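Local coordinates for protein transcription termination factor FttA (Methanosarcina mazei, PDB 2XR1) that probably terminates transcription genome-wide by cutting nascent RNA at the polymerase exit channel, as a homodimeric, zinc-dependent endo- and 5'-3' exonuclease of the metallo-beta-lactamase superfamily, at residues B[240-245]-B[265-270]. Numbering follows the deposited sequence.
Sequences AVIVTH and PVYCTP. With ZN (zinc ion), chain E.
Strands 240-242 and 266-268 run parallel, joined by three backbone hydrogen bonds: Val241 N to Pro265 O, Tyr267 N to Val241 O (2.8 Å, 166° at the hydrogen) and Val243 N to Tyr267 O. Side chains pack closely along this part. On the face of Val241 and Val266, Val266 CG1 is met obliquely at 3.5 Å by Val243 CG2. On the face of Ile242 and Tyr267, the tyrosine CG, anti to its carbonyl carbon (chi1 -67°), carries the ring back until Ala240 CB touches its edge in plane, 3.6 Å from CE2; Ile242 and Tyr267 cross obliquely, CG1 against CB at 4.1 Å. Beyond Val243 the chains part, and a water bridges them, accepting from Thr269 N and donating to Val243 O and, weakly, Thr244 O. There Thr269 N-caps helix 270-290, while His245 binds zinc through NE2 (2.2 Å) with His247, His332 and Asp355. His245 ND1 donates to Thr244 OG1 in a bent bond (143°), and Asp212 hydrogen-bonds that hydroxyl, a second shell that would orient the imidazole. The strands and their helical connection, including helix 254-259 over Val241, Val243 and Val266, form a right-handed beta-alpha-beta crossover; strand 208-211 lies beside 240-242, strand 308-310 beside 266-268.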
ATOM      1  N   ALA B 240     -15.019  -7.759   2.090  1.00 31.54           N
ATOM      2  CA  ALA B 240     -16.187  -7.390   1.275  1.00 29.79           C
ATOM      3  C   ALA B 240     -15.855  -6.532   0.081  1.00 28.24           C
ATOM      4  O   ALA B 240     -14.831  -5.912   0.011  1.00 28.37           O
ATOM      5  CB  ALA B 240     -17.205  -6.702   2.119  1.00 28.51           C
ATOM      6  N   VAL B 241     -16.749  -6.531  -0.882  1.00 27.64           N
ATOM      7  CA  VAL B 241     -16.678  -5.639  -2.009  1.00 26.64           C
ATOM      8  C   VAL B 241     -17.943  -4.804  -1.935  1.00 26.61           C
ATOM      9  O   VAL B 241     -19.024  -5.347  -1.750  1.00 26.99           O
ATOM     10  CB  VAL B 241     -16.552  -6.426  -3.357  1.00 27.64           C
ATOM     11  CG1 VAL B 241     -16.665  -5.514  -4.531  1.00 25.40           C
ATOM     12  CG2 VAL B 241     -15.176  -7.188  -3.410  1.00 26.00           C
ATOM     13  N   ILE B 242     -17.802  -3.480  -2.020  1.00 26.22           N
ATOM     14  CA  ILE B 242     -18.954  -2.619  -2.131  1.00 26.05           C
ATOM     15  C   ILE B 242     -19.055  -2.070  -3.549  1.00 25.91           C
ATOM     16  O   ILE B 242     -18.092  -1.586  -4.095  1.00 27.67           O
ATOM     17  CB  ILE B 242     -18.911  -1.515  -1.089  1.00 25.48           C
ATOM     18  CG1 ILE B 242     -19.335  -2.084   0.272  1.00 27.73           C
ATOM     19  CG2 ILE B 242     -19.889  -0.404  -1.419  1.00 24.47           C
ATOM     20  CD1 ILE B 242     -18.287  -2.810   1.022  1.00 25.94           C
ATOM     21  N   VAL B 243     -20.224  -2.149  -4.145  1.00 25.46           N
ATOM     22  CA  VAL B 243     -20.472  -1.553  -5.444  1.00 24.73           C
ATOM     23  C   VAL B 243     -21.352  -0.321  -5.194  1.00 24.41           C
ATOM     24  O   VAL B 243     -22.475  -0.416  -4.676  1.00 24.73           O
ATOM     25  CB  VAL B 243     -21.170  -2.555  -6.380  1.00 25.45           C
ATOM     26  CG1 VAL B 243     -21.518  -1.904  -7.670  1.00 25.10           C
ATOM     27  CG2 VAL B 243     -20.293  -3.834  -6.613  1.00 25.27           C
ATOM     28  N   THR B 244     -20.837   0.837  -5.567  1.00 23.60           N
ATOM     29  CA  THR B 244     -21.495   2.088  -5.268  1.00 23.22           C
ATOM     30  C   THR B 244     -22.675   2.338  -6.206  1.00 24.17           C
ATOM     31  O   THR B 244     -23.684   2.890  -5.781  1.00 24.93           O
ATOM     32  CB  THR B 244     -20.528   3.249  -5.407  1.00 22.67           C
ATOM     33  OG1 THR B 244     -20.048   3.248  -6.735  1.00 25.33           O
ATOM     34  CG2 THR B 244     -19.356   3.136  -4.468  1.00 20.11           C
ATOM     35  N   HIS B 245     -22.545   1.938  -7.473  1.00 24.23           N
ATOM     36  CA  HIS B 245     -23.653   2.029  -8.416  1.00 24.43           C
ATOM     37  C   HIS B 245     -23.332   1.161  -9.622  1.00 25.07           C
ATOM     38  O   HIS B 245     -22.234   0.641  -9.734  1.00 24.33           O
ATOM     39  CB  HIS B 245     -23.981   3.480  -8.841  1.00 24.19           C
ATOM     40  CG  HIS B 245     -22.901   4.172  -9.610  1.00 25.73           C
ATOM     41  ND1 HIS B 245     -21.713   4.582  -9.037  1.00 25.30           N
ATOM     42  CD2 HIS B 245     -22.847   4.569 -10.907  1.00 28.23           C
ATOM     43  CE1 HIS B 245     -20.977   5.190  -9.954  1.00 26.51           C
ATOM     44  NE2 HIS B 245     -21.650   5.219 -11.089  1.00 26.55           N
ATOM     45  N   PRO B 265     -18.724 -11.471   0.037  1.00 34.83           N
ATOM     46  CA  PRO B 265     -19.909 -10.809  -0.412  1.00 33.19           C
ATOM     47  C   PRO B 265     -19.642  -9.570  -1.256  1.00 31.68           C
ATOM     48  O   PRO B 265     -18.577  -8.960  -1.163  1.00 31.16           O
ATOM     49  CB  PRO B 265     -20.539 -10.384   0.883  1.00 33.18           C
ATOM     50  CG  PRO B 265     -19.380 -10.133   1.779  1.00 33.25           C
ATOM     51  CD  PRO B 265     -18.353 -11.087   1.412  1.00 34.13           C
ATOM     52  N   VAL B 266     -20.630  -9.216  -2.079  1.00 30.67           N
ATOM     53  CA  VAL B 266     -20.659  -7.973  -2.799  1.00 28.29           C
ATOM     54  C   VAL B 266     -21.877  -7.242  -2.262  1.00 27.81           C
ATOM     55  O   VAL B 266     -22.991  -7.782  -2.325  1.00 28.99           O
ATOM     56  CB  VAL B 266     -20.838  -8.221  -4.302  1.00 28.68           C
ATOM     57  CG1 VAL B 266     -20.920  -6.899  -5.017  1.00 27.43           C
ATOM     58  CG2 VAL B 266     -19.742  -9.080  -4.835  1.00 28.00           C
ATOM     59  N   TYR B 267     -21.693  -6.045  -1.704  1.00 26.73           N
ATOM     60  CA  TYR B 267     -22.818  -5.293  -1.093  1.00 25.92           C
ATOM     61  C   TYR B 267     -23.151  -4.132  -1.999  1.00 25.35           C
ATOM     62  O   TYR B 267     -22.249  -3.408  -2.402  1.00 24.07           O
ATOM     63  CB  TYR B 267     -22.475  -4.709   0.265  1.00 25.26           C
ATOM     64  CG  TYR B 267     -22.249  -5.714   1.325  1.00 24.89           C
ATOM     65  CD1 TYR B 267     -23.310  -6.344   1.927  1.00 27.09           C
ATOM     66  CD2 TYR B 267     -20.967  -6.023   1.739  1.00 25.08           C
ATOM     67  CE1 TYR B 267     -23.115  -7.290   2.911  1.00 28.25           C
ATOM     68  CE2 TYR B 267     -20.743  -6.973   2.720  1.00 27.06           C
ATOM     69  CZ  TYR B 267     -21.819  -7.615   3.285  1.00 27.69           C
ATOM     70  OH  TYR B 267     -21.609  -8.572   4.220  1.00 28.53           O
ATOM     71  N   CYS B 268     -24.451  -3.980  -2.308  1.00 26.04           N
ATOM     72  CA  CYS B 268     -24.950  -2.871  -3.118  1.00 25.91           C
ATOM     73  C   CYS B 268     -26.429  -2.706  -2.898  1.00 26.56           C
ATOM     74  O   CYS B 268     -27.003  -3.454  -2.170  1.00 27.50           O
ATOM     75  CB  CYS B 268     -24.720  -3.129  -4.586  1.00 26.09           C
ATOM     76  SG  CYS B 268     -25.672  -4.529  -5.127  1.00 29.03           S
ATOM     77  N   THR B 269     -27.035  -1.685  -3.504  1.00 27.08           N
ATOM     78  CA  THR B 269     -28.495  -1.454  -3.342  1.00 28.23           C
ATOM     79  C   THR B 269     -29.234  -2.455  -4.185  1.00 28.30           C
ATOM     80  O   THR B 269     -28.649  -3.047  -5.054  1.00 29.33           O
ATOM     81  CB  THR B 269     -28.925  -0.028  -3.748  1.00 27.88           C
ATOM     82  OG1 THR B 269     -28.501   0.222  -5.095  1.00 28.05           O
ATOM     83  CG2 THR B 269     -28.320   1.004  -2.777  1.00 26.00           C
ATOM     84  N   PRO B 270     -30.504  -2.684  -3.912  1.00 28.93           N
ATOM     85  CA  PRO B 270     -31.246  -3.658  -4.772  1.00 29.64           C
ATOM     86  C   PRO B 270     -31.286  -3.317  -6.262  1.00 29.89           C
ATOM     87  O   PRO B 270     -31.134  -4.202  -7.094  1.00 31.93           O
ATOM     88  CB  PRO B 270     -32.655  -3.663  -4.175  1.00 30.17           C
ATOM     89  CG  PRO B 270     -32.461  -3.237  -2.752  1.00 30.54           C
ATOM     90  CD  PRO B 270     -31.225  -2.369  -2.665  1.00 29.32           C
TER
HETATM   91 ZN    ZN E1638     -21.397   6.562 -12.799  1.00 34.99          ZN
HETATM   92  O   HOH W   1     -25.188   0.246  -4.815  1.00 19.89           O